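Local coordinates for putative amidohydrolase (Unidentified, PDB 3FEQ), which probably acts as a zinc-dependent prolidase of the amidohydrolase superfamily, hydrolysing dipeptides that end in proline, at residues His67-Asn72 against Ile88-Ile93. Sequence-based numbering, arbitrary orientation.
Sequences HVLASN and IRSLPI. With ZN (zinc ion), chain U.
Arg89, Ser90 and Ile93 of segment 88-93 pack against Val68, Leu69 and Ser71 in the loop that follows strand 56-66 of the amidohydrolase TIM barrel. That loop opens with His67, which with His65 forms the HxH metal motif at the end of the first barrel strand; its NE2 binds a zinc ion at 2.2 Å, its ND1 is hydrogen-bonded to Gly109 O, and a type I turn runs from His67 to Ala70, closed by Ala70 N to His67 O. Arg89 lays its aliphatic part alongside Ser71: CB lies 3.7 Å from Ser71 CB, and Arg89 CD is 3.6 Å from Ser71 OG. The polar ends meet at Gln81, whose OE1 accepts from Arg89 NE and whose NE2 makes a weak hydrogen bond to Ser71 OG. Ser90 turns the carbon side of its short side chain to the turn, with CB 3.5 Å from Val68 O and 3.9 Å from Leu69 CD2, while its OG makes a weak hydrogen bond back to Ala87 O. Three residues on, Ile93 has CG1 anti to its own carbonyl carbon (chi1 -73°), and an extended chi2 of 155° carries CD1 on to the loop. No hydrogen bond joins the segments; the contact is van der Waals, and the terminal methyl Ile93 CD1 sits 3.5 Å from Val68 O and 3.9 Å from Ser71 CA.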
# COMPACT_ATOMS: atom_id res chain seq x y z
N HIS C 67 30.02 -8.74 -18.53
CA HIS C 67 29.23 -8.78 -17.31
C HIS C 67 30.14 -9.29 -16.20
O HIS C 67 30.28 -10.49 -15.98
CB HIS C 67 27.99 -9.66 -17.46
CG HIS C 67 27.09 -9.25 -18.58
ND1 HIS C 67 26.03 -8.39 -18.41
CD2 HIS C 67 27.11 -9.56 -19.90
CE1 HIS C 67 25.44 -8.18 -19.57
NE2 HIS C 67 26.08 -8.88 -20.49
N VAL C 68 30.81 -8.34 -15.56
CA VAL C 68 31.74 -8.62 -14.48
C VAL C 68 31.12 -9.43 -13.37
O VAL C 68 31.80 -10.22 -12.74
CB VAL C 68 32.20 -7.31 -13.87
CG1 VAL C 68 32.95 -7.57 -12.59
CG2 VAL C 68 33.01 -6.53 -14.89
N LEU C 69 29.83 -9.22 -13.12
CA LEU C 69 29.14 -9.92 -12.04
C LEU C 69 28.53 -11.28 -12.42
O LEU C 69 28.06 -12.03 -11.56
CB LEU C 69 28.09 -9.01 -11.44
CG LEU C 69 28.73 -8.09 -10.42
CD1 LEU C 69 28.05 -6.77 -10.45
CD2 LEU C 69 28.65 -8.71 -9.02
N ALA C 70 28.57 -11.60 -13.71
CA ALA C 70 28.06 -12.88 -14.20
C ALA C 70 28.97 -14.04 -13.79
O ALA C 70 29.73 -14.57 -14.60
CB ALA C 70 27.90 -12.84 -15.71
N SER C 71 28.89 -14.42 -12.52
CA SER C 71 29.78 -15.44 -11.99
C SER C 71 29.30 -16.86 -12.26
O SER C 71 30.05 -17.81 -12.02
CB SER C 71 30.01 -15.23 -10.50
OG SER C 71 28.84 -15.51 -9.76
N ASN C 72 28.07 -17.02 -12.75
CA ASN C 72 27.68 -18.26 -13.42
C ASN C 72 26.73 -18.14 -14.61
O ASN C 72 25.94 -17.20 -14.69
CB ASN C 72 27.20 -19.32 -12.42
CG ASN C 72 25.74 -19.19 -12.09
OD1 ASN C 72 24.89 -19.82 -12.72
ND2 ASN C 72 25.45 -18.38 -11.08
N ILE C 88 31.68 -11.16 -3.91
CA ILE C 88 32.91 -11.92 -3.72
C ILE C 88 33.36 -12.59 -5.01
O ILE C 88 34.51 -12.45 -5.43
CB ILE C 88 32.73 -13.02 -2.63
CG1 ILE C 88 32.42 -12.43 -1.25
CG2 ILE C 88 33.94 -13.92 -2.55
CD1 ILE C 88 33.09 -11.09 -0.95
N ARG C 89 32.43 -13.28 -5.66
CA ARG C 89 32.74 -14.09 -6.83
C ARG C 89 33.18 -13.28 -8.05
O ARG C 89 33.73 -13.85 -9.00
CB ARG C 89 31.53 -14.94 -7.19
CG ARG C 89 31.26 -16.08 -6.25
CD ARG C 89 30.47 -17.14 -6.95
NE ARG C 89 29.23 -17.40 -6.24
CZ ARG C 89 28.99 -18.49 -5.52
NH1 ARG C 89 27.83 -18.63 -4.88
NH2 ARG C 89 29.91 -19.45 -5.45
N SER C 90 32.94 -11.97 -8.04
CA SER C 90 33.30 -11.13 -9.17
C SER C 90 34.74 -10.65 -9.08
O SER C 90 35.31 -10.19 -10.06
CB SER C 90 32.37 -9.93 -9.26
OG SER C 90 33.00 -8.79 -8.70
N LEU C 91 35.33 -10.75 -7.89
CA LEU C 91 36.73 -10.40 -7.69
C LEU C 91 37.74 -11.21 -8.52
O LEU C 91 38.64 -10.62 -9.12
CB LEU C 91 37.10 -10.41 -6.21
CG LEU C 91 36.30 -9.47 -5.33
CD1 LEU C 91 36.92 -9.36 -3.93
CD2 LEU C 91 36.27 -8.14 -5.98
N PRO C 92 37.65 -12.55 -8.52
CA PRO C 92 38.55 -13.27 -9.43
C PRO C 92 38.31 -12.95 -10.90
O PRO C 92 39.25 -12.96 -11.68
CB PRO C 92 38.22 -14.74 -9.16
CG PRO C 92 37.55 -14.75 -7.85
CD PRO C 92 36.81 -13.48 -7.74
N ILE C 93 37.07 -12.68 -11.28
CA ILE C 93 36.76 -12.34 -12.66
C ILE C 93 37.49 -11.07 -13.06
O ILE C 93 38.09 -11.00 -14.13
CB ILE C 93 35.24 -12.16 -12.87
CG1 ILE C 93 34.54 -13.53 -12.85
CG2 ILE C 93 34.95 -11.43 -14.20
CD1 ILE C 93 33.07 -13.46 -12.45
ZN ZN U . 24.95 -8.90 -22.42